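Local coordinates for B12-binding domain-containing protein (Kitasatospora setae, PDB 6WTF) that probably methylates C2 of tryptophan as a cobalamin-dependent radical SAM enzyme that carries a [4Fe-4S] cluster, at residues 267-272 and 303-308; 329-334 and 375-380; 244-249 and 275-280. All coordinates share one frame; numbering follows the deposited sequence.

Interaction 1 (267-272 and 303-308). With SA8 (S-5'-azamethionine-5'-deoxyadenosine), chain E; TRP (tryptophan), chain F.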
loop_
_atom_site.group_PDB
_atom_site.type_symbol
_atom_site.label_atom_id
_atom_site.label_comp_id
_atom_site.label_asym_id
_atom_site.label_seq_id
_atom_site.Cartn_x
_atom_site.Cartn_y
_atom_site.Cartn_z
ATOM N N GLN A 267 0.214 6.863 -14.805
ATOM C CA GLN A 267 -0.217 7.278 -13.475
ATOM C C GLN A 267 -1.059 6.175 -12.843
ATOM O O GLN A 267 -2.078 5.758 -13.405
ATOM C CB GLN A 267 -0.986 8.599 -13.539
ATOM C CG GLN A 267 -0.161 9.755 -14.117
ATOM C CD GLN A 267 -0.939 11.062 -14.202
ATOM O OE1 GLN A 267 -2.016 11.198 -13.616
ATOM N NE2 GLN A 267 -0.400 12.028 -14.952
ATOM N N HIS A 268 -0.634 5.709 -11.675
ATOM C CA HIS A 268 -1.341 4.664 -10.950
ATOM C C HIS A 268 -2.205 5.310 -9.878
ATOM O O HIS A 268 -1.705 6.103 -9.071
ATOM C CB HIS A 268 -0.364 3.675 -10.312
ATOM C CG HIS A 268 -0.979 2.351 -9.972
ATOM N ND1 HIS A 268 -2.028 2.219 -9.088
ATOM C CD2 HIS A 268 -0.686 1.098 -10.396
ATOM C CE1 HIS A 268 -2.362 0.944 -8.989
ATOM N NE2 HIS A 268 -1.563 0.243 -9.772
ATOM N N THR A 269 -3.499 4.993 -9.881
ATOM C CA THR A 269 -4.362 5.517 -8.836
ATOM C C THR A 269 -3.970 4.907 -7.500
ATOM O O THR A 269 -3.512 3.766 -7.426
ATOM C CB THR A 269 -5.833 5.239 -9.132
ATOM O OG1 THR A 269 -6.057 3.823 -9.230
ATOM C CG2 THR A 269 -6.232 5.922 -10.419
ATOM N N THR A 270 -4.101 5.702 -6.439
ATOM C CA THR A 270 -3.734 5.261 -5.101
ATOM C C THR A 270 -4.950 5.151 -4.191
ATOM O O THR A 270 -4.804 5.118 -2.966
ATOM C CB THR A 270 -2.681 6.189 -4.497
ATOM O OG1 THR A 270 -3.211 7.513 -4.369
ATOM C CG2 THR A 270 -1.440 6.225 -5.383
ATOM N N ASP A 271 -6.149 5.109 -4.768
ATOM C CA ASP A 271 -7.340 4.803 -3.997
ATOM C C ASP A 271 -7.269 3.375 -3.473
ATOM O O ASP A 271 -6.554 2.522 -4.007
ATOM C CB ASP A 271 -8.599 4.959 -4.850
ATOM C CG ASP A 271 -8.730 6.336 -5.460
ATOM O OD1 ASP A 271 -8.071 7.278 -4.976
ATOM O OD2 ASP A 271 -9.493 6.473 -6.438
ATOM N N SER A 272 -8.020 3.120 -2.403
ATOM C CA SER A 272 -8.211 1.740 -1.972
ATOM C C SER A 272 -8.762 0.899 -3.115
ATOM O O SER A 272 -8.215 -0.160 -3.442
ATOM C CB SER A 272 -9.138 1.691 -0.758
ATOM O OG SER A 272 -8.473 2.170 0.393
ATOM N N LEU A 303 -2.225 10.593 -21.394
ATOM C CA LEU A 303 -2.356 9.902 -20.113
ATOM C C LEU A 303 -2.439 8.394 -20.307
ATOM O O LEU A 303 -3.106 7.899 -21.219
ATOM C CB LEU A 303 -3.598 10.396 -19.360
ATOM C CG LEU A 303 -3.991 9.712 -18.036
ATOM C CD1 LEU A 303 -2.956 9.950 -16.927
ATOM C CD2 LEU A 303 -5.382 10.151 -17.574
ATOM N N ARG A 304 -1.738 7.665 -19.447
ATOM C CA ARG A 304 -1.821 6.209 -19.361
ATOM C C ARG A 304 -2.175 5.877 -17.914
ATOM O O ARG A 304 -1.297 5.831 -17.046
ATOM C CB ARG A 304 -0.516 5.553 -19.799
ATOM C CG ARG A 304 -0.085 5.940 -21.201
ATOM C CD ARG A 304 0.890 4.935 -21.784
ATOM N NE ARG A 304 2.258 5.141 -21.310
ATOM C CZ ARG A 304 3.160 5.912 -21.915
ATOM N NH1 ARG A 304 2.854 6.575 -23.026
ATOM N NH2 ARG A 304 4.376 6.020 -21.406
ATOM N N LEU A 305 -3.464 5.654 -17.658
ATOM C CA LEU A 305 -3.980 5.461 -16.309
ATOM C C LEU A 305 -3.983 3.985 -15.930
ATOM O O LEU A 305 -4.438 3.135 -16.706
ATOM C CB LEU A 305 -5.395 6.028 -16.207
ATOM C CG LEU A 305 -6.045 6.132 -14.827
ATOM C CD1 LEU A 305 -5.263 7.065 -13.901
ATOM C CD2 LEU A 305 -7.487 6.593 -14.971
ATOM N N TRP A 306 -3.502 3.689 -14.725
ATOM C CA TRP A 306 -3.505 2.339 -14.176
ATOM C C TRP A 306 -4.234 2.368 -12.840
ATOM O O TRP A 306 -3.982 3.252 -12.016
ATOM C CB TRP A 306 -2.078 1.811 -14.010
ATOM C CG TRP A 306 -1.260 1.926 -15.270
ATOM C CD1 TRP A 306 -0.551 3.015 -15.692
ATOM C CD2 TRP A 306 -1.091 0.921 -16.283
ATOM N NE1 TRP A 306 0.056 2.748 -16.895
ATOM C CE2 TRP A 306 -0.260 1.470 -17.281
ATOM C CE3 TRP A 306 -1.557 -0.388 -16.439
ATOM C CZ2 TRP A 306 0.118 0.755 -18.420
ATOM C CZ3 TRP A 306 -1.185 -1.097 -17.568
ATOM C CH2 TRP A 306 -0.355 -0.521 -18.546
ATOM N N VAL A 307 -5.147 1.413 -12.629
ATOM C CA VAL A 307 -6.100 1.494 -11.531
ATOM C C VAL A 307 -6.219 0.162 -10.798
ATOM O O VAL A 307 -5.850 -0.901 -11.307
ATOM C CB VAL A 307 -7.497 1.948 -12.015
ATOM C CG1 VAL A 307 -7.433 3.343 -12.612
ATOM C CG2 VAL A 307 -8.059 0.955 -13.028
ATOM N N TYR A 308 -6.730 0.247 -9.571
ATOM C CA TYR A 308 -7.201 -0.892 -8.793
ATOM C C TYR A 308 -8.721 -0.942 -8.859
ATOM O O TYR A 308 -9.384 0.097 -8.803
ATOM C CB TYR A 308 -6.770 -0.792 -7.326
ATOM C CG TYR A 308 -5.399 -1.345 -7.003
ATOM C CD1 TYR A 308 -4.946 -2.530 -7.571
ATOM C CD2 TYR A 308 -4.563 -0.682 -6.114
ATOM C CE1 TYR A 308 -3.687 -3.032 -7.262
ATOM C CE2 TYR A 308 -3.311 -1.173 -5.802
ATOM C CZ TYR A 308 -2.876 -2.344 -6.377
ATOM O OH TYR A 308 -1.627 -2.825 -6.057
HETATM N N SA8 E . -6.192 -1.633 -2.414
HETATM C CA SA8 E . -5.853 -3.066 -2.452
HETATM C C SA8 E . -4.395 -3.273 -2.061
HETATM O O SA8 E . -4.207 -4.382 -1.417
HETATM O OXT SA8 E . -3.512 -2.472 -2.329
HETATM C CB SA8 E . -6.132 -3.698 -3.853
HETATM C CG SA8 E . -6.436 -5.188 -3.763
HETATM N ND SA8 E . -5.251 -6.019 -3.541
HETATM C CE SA8 E . -4.289 -5.852 -4.636
HETATM C "C5'" SA8 E . -5.607 -7.409 -3.273
HETATM C "C4'" SA8 E . -4.401 -8.314 -3.104
HETATM O "O4'" SA8 E . -3.527 -7.780 -2.087
HETATM C "C3'" SA8 E . -4.759 -9.697 -2.582
HETATM O "O3'" SA8 E . -5.199 -10.548 -3.634
HETATM C "C2'" SA8 E . -3.427 -10.161 -1.985
HETATM O "O2'" SA8 E . -2.581 -10.719 -2.983
HETATM C "C1'" SA8 E . -2.834 -8.844 -1.454
HETATM N N9 SA8 E . -2.942 -8.674 -0.008
HETATM C C8 SA8 E . -3.607 -7.683 0.667
HETATM N N7 SA8 E . -3.553 -7.796 1.972
HETATM C C5 SA8 E . -2.798 -8.942 2.173
HETATM C C6 SA8 E . -2.367 -9.607 3.339
HETATM N N6 SA8 E . -2.693 -9.225 4.581
HETATM N N1 SA8 E . -1.596 -10.706 3.186
HETATM C C2 SA8 E . -1.294 -11.114 1.949
HETATM N N3 SA8 E . -1.655 -10.579 0.780
HETATM C C4 SA8 E . -2.409 -9.489 0.960
HETATM N N TRP F . -0.314 -7.641 -6.617
HETATM C CA TRP F . -0.227 -6.202 -6.390
HETATM C C TRP F . -0.338 -5.456 -7.713
HETATM O O TRP F . -0.548 -4.241 -7.741
HETATM C CB TRP F . 1.083 -5.835 -5.683
HETATM C CG TRP F . 1.364 -6.672 -4.467
HETATM C CD1 TRP F . 2.244 -7.707 -4.375
HETATM C CD2 TRP F . 0.756 -6.546 -3.173
HETATM N NE1 TRP F . 2.225 -8.235 -3.106
HETATM C CE2 TRP F . 1.319 -7.542 -2.348
HETATM C CE3 TRP F . -0.210 -5.690 -2.634
HETATM C CZ2 TRP F . 0.948 -7.709 -1.015
HETATM C CZ3 TRP F . -0.575 -5.857 -1.303
HETATM C CH2 TRP F . 0.005 -6.857 -0.511
HETATM O OXT TRP F . -0.218 -6.065 -8.781
#
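The ring of Tyr-308 lies between the imidazole of His-268 and the bound S-adenosylmethionine analogue. CE1 of His-268 comes over one face, the ring planes inclined at 68° in an edge-to-face pair, while the ligand's CB sits above the centre of the opposite face. At the edge of the phenol, OH donates a very short hydrogen bond of 2.5 Å to O of the bound tryptophan. The setting is a parallel strand pair of the radical SAM barrel, in which strands 266-269 and 304-309 are joined through helix 278-294 as a beta-alpha-beta unit. Its register rests on alternating backbone bonds, Gln-267 N to Arg-304 O, Trp-306 N to Gln-267 O and Thr-269 N to Trp-306 O. Trp-306 O also lies over one face of the imidazole. ND1 of His-268 donates in the ring plane to Thr-269 O at 2.7 Å, fixing the ring's rotation, and the bound cobalamin touches both residues. With CG of Tyr-308 anti to the carbonyl carbon (chi1 -86°), OH reaches the tryptophan. A leucine in its place would probably leave the tryptophan carboxylate without this hydroxyl and His-268 without an aromatic face to meet. Ser-272 O accepts from the analogue's amino N at 2.7 Å, while its OG bonds Glu-236. On the face bearing Gln-267 and Leu-305, NE2 of Gln-267 is bonded to Ile-264 O and Met-256 O, and CD1 of Leu-303 packs across the amide at about a right angle, 3.6 Å from Gln-267 CD.

Interaction 2 (329-334 and 375-380). With TRP (tryptophan), chain F; SA8 (S-5'-azamethionine-5'-deoxyadenosine), chain E.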
loop_
_atom_site.group_PDB
_atom_site.type_symbol
_atom_site.label_atom_id
_atom_site.label_comp_id
_atom_site.label_asym_id
_atom_site.label_seq_id
_atom_site.Cartn_x
_atom_site.Cartn_y
_atom_site.Cartn_z
ATOM N N GLY A 329 -4.698 -0.186 -17.962
ATOM C CA GLY A 329 -4.759 -1.473 -17.298
ATOM C C GLY A 329 -5.604 -1.413 -16.048
ATOM O O GLY A 329 -5.718 -0.368 -15.400
ATOM N N VAL A 330 -6.197 -2.553 -15.705
ATOM C CA VAL A 330 -6.996 -2.705 -14.498
ATOM C C VAL A 330 -6.496 -3.930 -13.746
ATOM O O VAL A 330 -6.391 -5.017 -14.322
ATOM C CB VAL A 330 -8.499 -2.849 -14.815
ATOM C CG1 VAL A 330 -9.290 -3.107 -13.534
ATOM C CG2 VAL A 330 -9.020 -1.615 -15.538
ATOM N N ASN A 331 -6.163 -3.744 -12.475
ATOM C CA ASN A 331 -5.895 -4.844 -11.560
ATOM C C ASN A 331 -7.152 -5.059 -10.729
ATOM O O ASN A 331 -7.601 -4.139 -10.034
ATOM C CB ASN A 331 -4.686 -4.538 -10.672
ATOM C CG ASN A 331 -4.376 -5.652 -9.685
ATOM O OD1 ASN A 331 -5.213 -6.022 -8.864
ATOM N ND2 ASN A 331 -3.163 -6.185 -9.757
ATOM N N VAL A 332 -7.734 -6.256 -10.825
ATOM C CA VAL A 332 -8.973 -6.595 -10.130
ATOM C C VAL A 332 -8.670 -7.644 -9.066
ATOM O O VAL A 332 -8.124 -8.716 -9.365
ATOM C CB VAL A 332 -10.064 -7.076 -11.103
ATOM C CG1 VAL A 332 -9.587 -8.256 -11.943
ATOM C CG2 VAL A 332 -11.329 -7.432 -10.337
ATOM N N GLY A 333 -9.022 -7.331 -7.823
ATOM C CA GLY A 333 -8.831 -8.261 -6.729
ATOM C C GLY A 333 -9.982 -9.235 -6.592
ATOM O O GLY A 333 -10.718 -9.205 -5.600
ATOM N N SER A 334 -10.151 -10.101 -7.593
ATOM C CA SER A 334 -11.199 -11.112 -7.522
ATOM C C SER A 334 -10.953 -12.062 -6.357
ATOM O O SER A 334 -11.900 -12.498 -5.690
ATOM C CB SER A 334 -11.275 -11.875 -8.841
ATOM O OG SER A 334 -11.480 -10.983 -9.923
ATOM N N MET A 375 -5.067 -7.566 -14.891
ATOM C CA MET A 375 -4.453 -8.500 -13.962
ATOM C C MET A 375 -5.501 -8.937 -12.954
ATOM O O MET A 375 -6.172 -8.095 -12.348
ATOM C CB MET A 375 -3.253 -7.897 -13.237
ATOM C CG MET A 375 -2.639 -8.887 -12.256
ATOM S SD MET A 375 -1.182 -8.265 -11.430
ATOM C CE MET A 375 -0.813 -9.623 -10.322
ATOM N N VAL A 376 -5.644 -10.247 -12.787
ATOM C CA VAL A 376 -6.615 -10.833 -11.872
ATOM C C VAL A 376 -5.848 -11.412 -10.692
ATOM O O VAL A 376 -4.938 -12.232 -10.877
ATOM C CB VAL A 376 -7.468 -11.905 -12.565
ATOM C CG1 VAL A 376 -8.437 -12.543 -11.576
ATOM C CG2 VAL A 376 -8.216 -11.301 -13.740
ATOM N N GLU A 377 -6.202 -10.968 -9.485
ATOM C CA GLU A 377 -5.556 -11.419 -8.256
ATOM C C GLU A 377 -6.274 -12.634 -7.684
ATOM O O GLU A 377 -7.507 -12.703 -7.687
ATOM C CB GLU A 377 -5.543 -10.310 -7.198
ATOM C CG GLU A 377 -4.885 -8.999 -7.621
ATOM C CD GLU A 377 -3.390 -8.965 -7.348
ATOM O OE1 GLU A 377 -2.805 -10.031 -7.064
ATOM O OE2 GLU A 377 -2.796 -7.867 -7.425
ATOM N N ALA A 378 -5.493 -13.589 -7.185
ATOM C CA ALA A 378 -6.009 -14.725 -6.429
ATOM C C ALA A 378 -5.191 -14.876 -5.155
ATOM O O ALA A 378 -3.956 -14.881 -5.209
ATOM C CB ALA A 378 -5.949 -16.015 -7.251
ATOM N N LEU A 379 -5.872 -14.991 -4.012
ATOM C CA LEU A 379 -5.215 -15.144 -2.714
ATOM C C LEU A 379 -5.627 -16.483 -2.116
ATOM O O LEU A 379 -6.800 -16.687 -1.781
ATOM C CB LEU A 379 -5.556 -13.991 -1.771
ATOM C CG LEU A 379 -4.869 -14.053 -0.402
ATOM C CD1 LEU A 379 -3.355 -14.172 -0.558
ATOM C CD2 LEU A 379 -5.213 -12.825 0.446
ATOM N N PHE A 380 -4.667 -17.392 -1.988
ATOM C CA PHE A 380 -4.927 -18.754 -1.552
ATOM C C PHE A 380 -4.519 -18.931 -0.098
ATOM O O PHE A 380 -3.536 -18.347 0.362
ATOM C CB PHE A 380 -4.170 -19.759 -2.424
ATOM C CG PHE A 380 -4.703 -19.868 -3.826
ATOM C CD1 PHE A 380 -6.070 -19.862 -4.065
ATOM C CD2 PHE A 380 -3.838 -19.967 -4.906
ATOM C CE1 PHE A 380 -6.561 -19.956 -5.347
ATOM C CE2 PHE A 380 -4.322 -20.062 -6.185
ATOM C CZ PHE A 380 -5.685 -20.055 -6.411
HETATM N N TRP F . -0.314 -7.641 -6.617
HETATM C CA TRP F . -0.227 -6.202 -6.390
HETATM C C TRP F . -0.338 -5.456 -7.713
HETATM O O TRP F . -0.548 -4.241 -7.741
HETATM C CB TRP F . 1.083 -5.835 -5.683
HETATM C CG TRP F . 1.364 -6.672 -4.467
HETATM C CD1 TRP F . 2.244 -7.707 -4.375
HETATM C CD2 TRP F . 0.756 -6.546 -3.173
HETATM N NE1 TRP F . 2.225 -8.235 -3.106
HETATM C CE2 TRP F . 1.319 -7.542 -2.348
HETATM C CE3 TRP F . -0.210 -5.690 -2.634
HETATM C CZ2 TRP F . 0.948 -7.709 -1.015
HETATM C CZ3 TRP F . -0.575 -5.857 -1.303
HETATM C CH2 TRP F . 0.005 -6.857 -0.511
HETATM O OXT TRP F . -0.218 -6.065 -8.781
HETATM N N SA8 E . -6.192 -1.633 -2.414
HETATM C CA SA8 E . -5.853 -3.066 -2.452
HETATM C C SA8 E . -4.395 -3.273 -2.061
HETATM O O SA8 E . -4.207 -4.382 -1.417
HETATM O OXT SA8 E . -3.512 -2.472 -2.329
HETATM C CB SA8 E . -6.132 -3.698 -3.853
HETATM C CG SA8 E . -6.436 -5.188 -3.763
HETATM N ND SA8 E . -5.251 -6.019 -3.541
HETATM C CE SA8 E . -4.289 -5.852 -4.636
HETATM C "C5'" SA8 E . -5.607 -7.409 -3.273
HETATM C "C4'" SA8 E . -4.401 -8.314 -3.104
HETATM O "O4'" SA8 E . -3.527 -7.780 -2.087
HETATM C "C3'" SA8 E . -4.759 -9.697 -2.582
HETATM O "O3'" SA8 E . -5.199 -10.548 -3.634
HETATM C "C2'" SA8 E . -3.427 -10.161 -1.985
HETATM O "O2'" SA8 E . -2.581 -10.719 -2.983
HETATM C "C1'" SA8 E . -2.834 -8.844 -1.454
HETATM N N9 SA8 E . -2.942 -8.674 -0.008
HETATM C C8 SA8 E . -3.607 -7.683 0.667
HETATM N N7 SA8 E . -3.553 -7.796 1.972
HETATM C C5 SA8 E . -2.798 -8.942 2.173
HETATM C C6 SA8 E . -2.367 -9.607 3.339
HETATM N N6 SA8 E . -2.693 -9.225 4.581
HETATM N N1 SA8 E . -1.596 -10.706 3.186
HETATM C C2 SA8 E . -1.294 -11.114 1.949
HETATM N N3 SA8 E . -1.655 -10.579 0.780
HETATM C C4 SA8 E . -2.409 -9.489 0.960
#
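Glu-377 OE2 is gripped by two donors: the amino N of the bound tryptophan at 2.6 Å and ND2 of Asn-331 at 2.9 Å. The amide donates nearly in its own plane but meets the oxygen from above the carboxylate, 42° out of that plane. The other oxygen, OE1, accepts from Asn-527, so both ends of the carboxylate are engaged. Bending of the glutamate chain at chi2 (-88°) turns the acid toward the substrate. Asn-331 has CG anti to its N (chi1 179°), which brings ND2 to 3.3 Å from SD of the fully extended Met-375; that sulfur in turn lies 3.6 Å from OXT of the tryptophan. ND2 of Asn-331 itself comes to 3.1 Å from the same OXT. These side chains belong to neighbouring parallel strands of the radical SAM barrel, 327-335 and 373-380, paired by Met-375 N to Val-330 O, Val-332 N to Met-375 O and Glu-377 N to Val-332 O. On the opposite face of the sheet Val-332 and Val-376 lie side by side, CG1 to CG2 3.8 Å, under helix 357-369. CB of Glu-377 rests 3.6 Å from O3' of the S-adenosylmethionine analogue. A carboxylate facing the amino group of the amino acid would be expected to favour its ammonium form, which is consistent with recognition of the substrate's backbone end.

Interaction 3 (244-249 and 275-280)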
loop_
_atom_site.group_PDB
_atom_site.type_symbol
_atom_site.label_atom_id
_atom_site.label_comp_id
_atom_site.label_asym_id
_atom_site.label_seq_id
_atom_site.Cartn_x
_atom_site.Cartn_y
_atom_site.Cartn_z
ATOM N N TYR A 244 -15.444 7.372 2.756
ATOM C CA TYR A 244 -14.713 7.971 1.647
ATOM C C TYR A 244 -14.572 9.471 1.874
ATOM O O TYR A 244 -15.569 10.176 2.067
ATOM C CB TYR A 244 -15.415 7.681 0.320
ATOM C CG TYR A 244 -15.529 6.202 0.013
ATOM C CD1 TYR A 244 -14.398 5.433 -0.238
ATOM C CD2 TYR A 244 -16.764 5.573 -0.012
ATOM C CE1 TYR A 244 -14.497 4.079 -0.503
ATOM C CE2 TYR A 244 -16.874 4.223 -0.277
ATOM C CZ TYR A 244 -15.736 3.481 -0.519
ATOM O OH TYR A 244 -15.849 2.133 -0.786
ATOM N N GLY A 245 -13.331 9.948 1.873
ATOM C CA GLY A 245 -13.054 11.366 1.776
ATOM C C GLY A 245 -12.644 11.701 0.357
ATOM O O GLY A 245 -11.480 11.527 -0.017
ATOM N N GLN A 246 -13.599 12.154 -0.451
ATOM C CA GLN A 246 -13.346 12.426 -1.858
ATOM C C GLN A 246 -12.725 13.800 -2.053
ATOM O O GLN A 246 -13.100 14.770 -1.386
ATOM C CB GLN A 246 -14.644 12.344 -2.659
ATOM C CG GLN A 246 -15.062 10.944 -3.027
ATOM C CD GLN A 246 -16.232 10.463 -2.211
ATOM O OE1 GLN A 246 -16.555 11.031 -1.165
ATOM N NE2 GLN A 246 -16.883 9.409 -2.687
ATOM N N ARG A 247 -11.765 13.877 -2.971
ATOM C CA ARG A 247 -11.152 15.138 -3.357
ATOM C C ARG A 247 -11.971 15.834 -4.439
ATOM O O ARG A 247 -12.730 15.206 -5.186
ATOM C CB ARG A 247 -9.725 14.927 -3.860
ATOM C CG ARG A 247 -8.852 14.056 -2.983
ATOM C CD ARG A 247 -7.457 13.952 -3.578
ATOM N NE ARG A 247 -6.924 15.264 -3.946
ATOM C CZ ARG A 247 -5.898 15.460 -4.770
ATOM N NH1 ARG A 247 -5.275 14.431 -5.338
ATOM N NH2 ARG A 247 -5.496 16.695 -5.034
ATOM N N GLU A 248 -11.813 17.154 -4.508
ATOM C CA GLU A 248 -12.382 17.907 -5.614
ATOM C C GLU A 248 -11.846 17.356 -6.925
ATOM O O GLU A 248 -10.637 17.158 -7.076
ATOM C CB GLU A 248 -12.026 19.388 -5.489
ATOM C CG GLU A 248 -12.540 20.099 -4.249
ATOM C CD GLU A 248 -14.045 20.324 -4.252
ATOM O OE1 GLU A 248 -14.817 19.373 -4.504
ATOM O OE2 GLU A 248 -14.458 21.478 -4.005
ATOM N N LEU A 249 -12.752 17.096 -7.869
ATOM C CA LEU A 249 -12.339 16.534 -9.150
ATOM C C LEU A 249 -11.391 17.479 -9.876
ATOM O O LEU A 249 -10.364 17.049 -10.414
ATOM C CB LEU A 249 -13.564 16.236 -10.014
ATOM C CG LEU A 249 -14.605 15.324 -9.361
ATOM C CD1 LEU A 249 -15.833 15.187 -10.246
ATOM C CD2 LEU A 249 -14.004 13.976 -9.055
ATOM N N ASN A 275 -12.945 1.880 -8.427
ATOM C CA ASN A 275 -14.333 1.785 -8.865
ATOM C C ASN A 275 -15.330 1.771 -7.715
ATOM O O ASN A 275 -16.538 1.794 -7.976
ATOM C CB ASN A 275 -14.539 0.540 -9.736
ATOM C CG ASN A 275 -14.276 -0.749 -8.989
ATOM O OD1 ASN A 275 -13.369 -0.827 -8.163
ATOM N ND2 ASN A 275 -15.070 -1.772 -9.279
ATOM N N LEU A 276 -14.868 1.724 -6.464
ATOM C CA LEU A 276 -15.750 1.951 -5.325
ATOM C C LEU A 276 -15.990 3.443 -5.143
ATOM O O LEU A 276 -15.131 4.270 -5.456
ATOM C CB LEU A 276 -15.180 1.343 -4.043
ATOM C CG LEU A 276 -15.078 -0.182 -4.046
ATOM C CD1 LEU A 276 -14.625 -0.688 -2.685
ATOM C CD2 LEU A 276 -16.411 -0.815 -4.461
ATOM N N SER A 277 -17.175 3.781 -4.629
ATOM C CA SER A 277 -17.713 5.136 -4.701
ATOM C C SER A 277 -17.756 5.572 -6.169
ATOM O O SER A 277 -17.070 6.497 -6.611
ATOM C CB SER A 277 -16.897 6.100 -3.826
ATOM O OG SER A 277 -17.539 7.355 -3.701
ATOM N N ILE A 278 -18.614 4.859 -6.908
ATOM C CA ILE A 278 -18.487 4.761 -8.362
ATOM C C ILE A 278 -18.856 6.068 -9.050
ATOM O O ILE A 278 -18.273 6.413 -10.088
ATOM C CB ILE A 278 -19.341 3.579 -8.876
ATOM C CG1 ILE A 278 -19.274 3.464 -10.404
ATOM C CG2 ILE A 278 -20.796 3.702 -8.412
ATOM C CD1 ILE A 278 -17.886 3.119 -10.938
ATOM N N ALA A 279 -19.829 6.806 -8.511
ATOM C CA ALA A 279 -20.261 8.044 -9.152
ATOM C C ALA A 279 -19.125 9.050 -9.214
ATOM O O ALA A 279 -18.967 9.765 -10.211
ATOM C CB ALA A 279 -21.459 8.633 -8.408
ATOM N N HIS A 280 -18.325 9.117 -8.152
ATOM C CA HIS A 280 -17.187 10.023 -8.117
ATOM C C HIS A 280 -16.127 9.599 -9.125
ATOM O O HIS A 280 -15.503 10.447 -9.770
ATOM C CB HIS A 280 -16.616 10.063 -6.699
ATOM C CG HIS A 280 -15.448 10.982 -6.534
ATOM N ND1 HIS A 280 -14.148 10.578 -6.747
ATOM C CD2 HIS A 280 -15.381 12.274 -6.131
ATOM C CE1 HIS A 280 -13.332 11.588 -6.505
ATOM N NE2 HIS A 280 -14.054 12.625 -6.122
#
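His-280 is packed on both faces and bonded at its edge by the segment 244-249. CG of Gln-246 lies over one face, 3.5 Å from the ring centroid, and CD2 of Leu-249 covers the opposite face at 3.6 Å, both as CH-pi contacts. Between them NE2 of His-280 donates to Arg-247 O at 3.0 Å, an almost straight bond (171°) lying in the carbonyl plane and within 4° of the ring plane. CG of the histidine is anti to its N (chi1 -179°), a setting that carries the ring out from the first turn of helix 278-294 into this slot. Gln-246 and Leu-249 each slide past it in opposite directions to its own course.

The other half of the contact is looser. In place of a ring held on both faces and at its edge, the ring of Tyr-244 takes a single CH-pi contact, from CB of Ser-277 over one face, 4.0 Å from its centroid, and its OH reaches CB of Leu-276 at 3.4 Å. Ser-277 stands at the N-cap position of the helix, but its side chain makes no capping bond. Partial exposure extends over both parts, whereas Leu-276 is buried and touches the iron-sulfur cluster.

The contact joins the short strand 245-246, and the start of helix 249-261, to the N-terminal end of the barrel helix 278-294. Arg-247 turns its guanidinium elsewhere, bonding Leu-222 O and pairing with Glu-255, so its carbonyl is the part used here. Because NE2 serves as a donor, the histidine ring is held by one directional bond and by carbon on both faces; the contact does not appear to need a charged imidazole.

Overall arrangement
Interactions 1 and 2 are consecutive parts of one barrel sheet, their centres 14 Å apart, and strands 304-309 and 327-335 lie directly beside each other. Val-307 O to Asn-331 N at 3.1 Å is a probable hydrogen bond across that seam, and Tyr-308 CE1 packs 3.6 Å from Asn-331 CG. Interaction 1 reaches the tryptophan carboxylate, interaction 2 both its amino group and its carboxylate, and both touch the S-adenosylmethionine analogue. Interaction 3 sits 13 Å from interaction 1, centre to centre, at the start of the helix linking its two strands, where 244-249 packs on it. It stays about 7 Å from interaction 2 at the nearest atoms, and approaches the active site through the iron-sulfur cluster.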